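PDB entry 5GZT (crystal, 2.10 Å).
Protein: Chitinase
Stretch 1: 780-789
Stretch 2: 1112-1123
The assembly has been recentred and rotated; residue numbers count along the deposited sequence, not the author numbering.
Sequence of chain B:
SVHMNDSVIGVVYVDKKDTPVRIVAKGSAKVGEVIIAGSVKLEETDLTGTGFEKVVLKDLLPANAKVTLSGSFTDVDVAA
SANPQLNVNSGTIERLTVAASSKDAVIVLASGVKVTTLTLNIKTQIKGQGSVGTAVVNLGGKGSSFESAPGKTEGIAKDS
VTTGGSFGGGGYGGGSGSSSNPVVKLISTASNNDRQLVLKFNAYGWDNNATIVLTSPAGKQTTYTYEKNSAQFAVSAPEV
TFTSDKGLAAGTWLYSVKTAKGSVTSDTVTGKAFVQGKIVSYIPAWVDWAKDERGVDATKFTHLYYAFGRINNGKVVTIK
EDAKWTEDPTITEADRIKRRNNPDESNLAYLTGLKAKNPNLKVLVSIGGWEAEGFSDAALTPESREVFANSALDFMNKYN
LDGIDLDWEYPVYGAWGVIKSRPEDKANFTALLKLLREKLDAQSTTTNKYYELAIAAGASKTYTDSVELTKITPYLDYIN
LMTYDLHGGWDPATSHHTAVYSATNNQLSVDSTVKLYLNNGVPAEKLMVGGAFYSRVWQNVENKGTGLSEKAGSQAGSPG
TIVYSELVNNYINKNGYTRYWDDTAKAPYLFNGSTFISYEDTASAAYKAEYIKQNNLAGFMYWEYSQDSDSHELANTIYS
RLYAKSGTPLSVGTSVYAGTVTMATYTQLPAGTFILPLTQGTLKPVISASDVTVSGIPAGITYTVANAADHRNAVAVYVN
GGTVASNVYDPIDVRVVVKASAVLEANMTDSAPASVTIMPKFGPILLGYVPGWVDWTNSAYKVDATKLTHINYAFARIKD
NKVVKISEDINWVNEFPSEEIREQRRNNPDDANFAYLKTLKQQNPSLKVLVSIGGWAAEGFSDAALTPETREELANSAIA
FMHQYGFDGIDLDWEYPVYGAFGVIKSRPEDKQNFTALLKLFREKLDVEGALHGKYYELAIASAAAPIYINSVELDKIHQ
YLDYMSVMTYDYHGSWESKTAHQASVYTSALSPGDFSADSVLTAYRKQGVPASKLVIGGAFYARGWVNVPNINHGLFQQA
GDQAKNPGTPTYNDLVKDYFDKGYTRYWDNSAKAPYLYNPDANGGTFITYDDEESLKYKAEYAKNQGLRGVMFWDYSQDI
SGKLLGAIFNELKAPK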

# COMPACT_ATOMS: atom_id res chain seq x y z
N ALA B 780 19.17 39.19 44.16
CA ALA B 780 18.13 40.19 44.13
C ALA B 780 16.81 39.48 43.77
O ALA B 780 15.79 39.75 44.38
CB ALA B 780 18.48 41.29 43.10
N TYR B 781 16.87 38.50 42.89
CA TYR B 781 15.67 37.64 42.58
C TYR B 781 15.49 36.53 43.63
O TYR B 781 16.42 35.74 43.89
CB TYR B 781 15.85 37.05 41.19
CG TYR B 781 14.68 36.21 40.74
CD1 TYR B 781 13.39 36.74 40.71
CD2 TYR B 781 14.87 34.88 40.35
CE1 TYR B 781 12.31 35.97 40.29
CE2 TYR B 781 13.79 34.11 39.92
CZ TYR B 781 12.52 34.65 39.89
OH TYR B 781 11.45 33.88 39.48
N LYS B 782 14.34 36.54 44.28
CA LYS B 782 14.03 35.68 45.38
C LYS B 782 13.05 34.56 44.91
O LYS B 782 12.42 34.66 43.87
CB LYS B 782 13.37 36.44 46.48
CG LYS B 782 14.18 37.50 47.20
CD LYS B 782 15.59 37.06 47.57
CE LYS B 782 16.32 38.22 48.26
NZ LYS B 782 17.77 37.94 48.37
N VAL B 783 12.95 33.52 45.72
CA VAL B 783 12.05 32.40 45.50
C VAL B 783 10.73 32.75 46.14
O VAL B 783 10.69 33.15 47.30
CB VAL B 783 12.60 31.10 46.13
CG1 VAL B 783 11.54 30.01 46.11
CG2 VAL B 783 13.86 30.67 45.40
N ASP B 784 9.66 32.59 45.36
CA ASP B 784 8.31 32.91 45.80
C ASP B 784 7.66 31.59 46.18
O ASP B 784 7.23 30.82 45.34
CB ASP B 784 7.58 33.52 44.60
CG ASP B 784 6.19 33.96 44.91
OD1 ASP B 784 5.71 33.77 46.04
OD2 ASP B 784 5.57 34.48 43.99
N ALA B 785 7.60 31.35 47.47
CA ALA B 785 7.19 30.08 48.02
C ALA B 785 5.73 29.95 47.98
O ALA B 785 5.28 28.89 48.20
CB ALA B 785 7.68 29.96 49.46
N THR B 786 4.97 31.04 47.72
CA THR B 786 3.53 30.95 47.54
C THR B 786 3.10 30.26 46.22
O THR B 786 1.96 29.84 46.09
CB THR B 786 2.82 32.33 47.61
OG1 THR B 786 3.33 33.18 46.57
CG2 THR B 786 3.08 32.98 48.91
N LYS B 787 3.99 30.22 45.25
CA LYS B 787 3.75 29.65 43.96
C LYS B 787 4.31 28.24 43.82
O LYS B 787 3.88 27.54 42.95
CB LYS B 787 4.32 30.51 42.90
CG LYS B 787 3.43 31.77 42.70
CD LYS B 787 3.88 32.65 41.54
CE LYS B 787 2.96 33.85 41.38
NZ LYS B 787 2.90 34.53 42.69
N LEU B 788 5.22 27.82 44.70
CA LEU B 788 5.70 26.43 44.75
C LEU B 788 5.01 25.61 45.79
O LEU B 788 4.65 26.11 46.88
CB LEU B 788 7.23 26.40 44.96
CG LEU B 788 8.05 27.26 44.05
CD1 LEU B 788 9.49 27.18 44.33
CD2 LEU B 788 7.81 26.79 42.62
N THR B 789 4.79 24.32 45.50
CA THR B 789 4.47 23.39 46.58
C THR B 789 5.74 22.69 47.01
O THR B 789 5.80 22.13 48.14
CB THR B 789 3.46 22.33 46.13
OG1 THR B 789 4.03 21.52 45.12
CG2 THR B 789 2.14 23.07 45.59
N MET B 1112 7.18 20.17 37.22
CA MET B 1112 8.43 20.50 37.73
C MET B 1112 9.16 21.35 36.72
O MET B 1112 8.93 21.22 35.48
CB MET B 1112 9.13 19.16 37.82
CG MET B 1112 10.56 19.10 37.84
SD MET B 1112 11.61 19.15 36.42
CE MET B 1112 11.75 17.56 35.68
N PHE B 1113 10.10 22.18 37.16
CA PHE B 1113 10.96 22.81 36.18
C PHE B 1113 12.39 22.94 36.68
O PHE B 1113 12.60 22.99 37.88
CB PHE B 1113 10.42 24.20 35.79
CG PHE B 1113 10.30 25.12 36.97
CD1 PHE B 1113 9.18 25.16 37.73
CD2 PHE B 1113 11.36 25.93 37.33
CE1 PHE B 1113 9.11 25.96 38.86
CE2 PHE B 1113 11.28 26.74 38.46
CZ PHE B 1113 10.18 26.76 39.21
N TRP B 1114 13.31 23.01 35.72
CA TRP B 1114 14.71 23.30 35.91
C TRP B 1114 15.03 24.62 35.18
O TRP B 1114 14.87 24.63 33.95
CB TRP B 1114 15.55 22.17 35.35
CG TRP B 1114 17.02 22.41 35.48
CD1 TRP B 1114 17.78 23.32 34.74
CD2 TRP B 1114 17.92 21.84 36.45
NE1 TRP B 1114 19.08 23.34 35.21
CE2 TRP B 1114 19.21 22.42 36.21
CE3 TRP B 1114 17.79 20.86 37.44
CZ2 TRP B 1114 20.31 22.07 36.93
CZ3 TRP B 1114 18.91 20.52 38.21
CH2 TRP B 1114 20.15 21.11 37.93
N ASP B 1115 15.51 25.68 35.84
CA ASP B 1115 15.62 25.85 37.27
C ASP B 1115 15.24 27.25 37.61
O ASP B 1115 15.03 28.09 36.69
CB ASP B 1115 16.94 25.39 37.90
CG ASP B 1115 18.10 26.41 37.82
OD1 ASP B 1115 17.89 27.66 37.75
OD2 ASP B 1115 19.25 25.89 37.87
N TYR B 1116 15.05 27.48 38.90
CA TYR B 1116 14.47 28.71 39.39
C TYR B 1116 15.31 29.96 38.96
O TYR B 1116 14.74 31.02 38.76
CB TYR B 1116 14.36 28.72 40.89
CG TYR B 1116 13.21 29.58 41.37
CD1 TYR B 1116 13.33 30.99 41.49
CD2 TYR B 1116 11.99 29.02 41.61
CE1 TYR B 1116 12.23 31.78 41.90
CE2 TYR B 1116 10.93 29.78 42.00
CZ TYR B 1116 11.02 31.17 42.11
OH TYR B 1116 9.89 31.82 42.54
N SER B 1117 16.64 29.82 38.83
CA SER B 1117 17.53 30.96 38.59
C SER B 1117 17.43 31.46 37.14
O SER B 1117 17.92 32.57 36.85
CB SER B 1117 18.96 30.57 38.90
OG SER B 1117 19.44 29.63 37.92
N GLN B 1118 16.82 30.66 36.23
CA GLN B 1118 17.01 30.89 34.80
C GLN B 1118 16.01 31.87 34.20
O GLN B 1118 16.13 32.11 33.00
CB GLN B 1118 17.08 29.57 34.03
CG GLN B 1118 18.23 28.70 34.48
CD GLN B 1118 18.24 27.36 33.78
OE1 GLN B 1118 17.18 26.74 33.54
NE2 GLN B 1118 19.42 26.93 33.38
N ASP B 1119 15.11 32.44 35.01
CA ASP B 1119 14.06 33.37 34.60
C ASP B 1119 13.75 34.29 35.75
O ASP B 1119 12.77 34.06 36.52
CB ASP B 1119 12.76 32.73 34.08
CG ASP B 1119 11.65 33.79 33.87
OD1 ASP B 1119 12.06 34.95 33.53
OD2 ASP B 1119 10.42 33.54 34.11
N ILE B 1120 14.52 35.39 35.83
CA ILE B 1120 14.37 36.37 36.93
C ILE B 1120 13.09 37.23 36.77
O ILE B 1120 12.76 38.00 37.68
CB ILE B 1120 15.61 37.27 37.13
CG1 ILE B 1120 15.95 38.07 35.83
CG2 ILE B 1120 16.79 36.42 37.57
CD1 ILE B 1120 16.65 39.41 36.03
N SER B 1121 12.32 37.01 35.70
CA SER B 1121 11.04 37.67 35.52
C SER B 1121 9.90 37.07 36.27
O SER B 1121 8.91 37.73 36.45
CB SER B 1121 10.67 37.74 34.02
OG SER B 1121 10.14 36.50 33.49
N GLY B 1122 9.99 35.79 36.69
CA GLY B 1122 8.84 35.16 37.33
C GLY B 1122 7.73 34.76 36.35
O GLY B 1122 6.75 34.13 36.78
N LYS B 1123 7.90 35.04 35.07
CA LYS B 1123 6.85 34.78 34.11
C LYS B 1123 6.70 33.29 33.75
O LYS B 1123 5.58 32.87 33.55
CB LYS B 1123 7.06 35.55 32.80
CG LYS B 1123 6.92 37.08 32.96
CD LYS B 1123 7.05 37.80 31.62
CE LYS B 1123 6.84 39.30 31.82
NZ LYS B 1123 6.33 39.90 30.55
O HOH W 1 12.06 31.81 37.94
O HOH W 2 9.52 34.31 41.38

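The contact between the two stretches, whose touching residues are at least 325 positions apart in sequence, is built around two tyrosines, Tyr781 and Tyr1116, which carry the largest shares of the 447 Å² buried between them. Their rings lie near parallel, with planes at 26°, but are slid apart so that they barely overlap: the centroids are 5.4 Å apart, whereas Tyr781 CE2 approaches Tyr1116 CE1 to 3.4 Å. Each ring also has an aliphatic partner from the opposing stretch over one face, Val783 for Tyr1116 and Ile1120 for Tyr781. Val783 CG2 sits over one face of the Tyr1116 ring, 4.1 Å from its centroid and 15° off the normal, a CH-pi contact. Leu788, whose CA-to-CB bond points toward the second stretch, extends the apolar packing. Its CD1 lies 3.8 Å from Tyr1116 CE2, while its CD2 meets the edge of the Phe1113 ring, 4.1 Å from CE1 and near the ring plane. Phe1113 belongs to the strand that ends at Trp1114, so Leu788 links this strand residue to Tyr1116, three positions further on.

The Tyr781 ring, with chi1 in the t well, is covered by main chain as well as side chain. Ile1120 CA stands 3.6 Å from its centroid and only 5° off the normal, almost directly above the ring, and Ile1120 CG2 adds a contact of 3.7 Å to Tyr781 CD2. Ile1120 lies in the type I turn from Asp1119 to Gly1122, which is closed by a backbone hydrogen bond from Gly1122 N to Asp1119 O (3.3 Å). The phenol thus packs against the turn itself, and its OH comes within 3.6 Å of Gly1122 CA. Gly1122 has a positive phi of 75°, a conformation that favours glycine.

Toward the polar edge, a direct hydrogen bond across the stretches runs from Asp784 N to Tyr1116 OH (2.9 Å), nearly linear at 169°. It ties the far end of the Tyr1116 side chain to the backbone of the first stretch. The Asp784 carboxylate turns to its own stretch, where OD1 accepts from Thr786 OG1 (2.5 Å) and OD2 forms a salt bridge with Lys787 NZ (3.0 Å). Two waters complete the network around Tyr781 OH. Water 1 accepts from this hydroxyl (2.7 Å) and donates to Tyr1116 O (2.9 Å) and Asp1119 O (2.8 Å), joining the phenol to the backbone of the second stretch. Water 2 donates to Tyr781 OH (2.7 Å) and lies 2.8 Å from Tyr1116 OH, bridging the two hydroxyls.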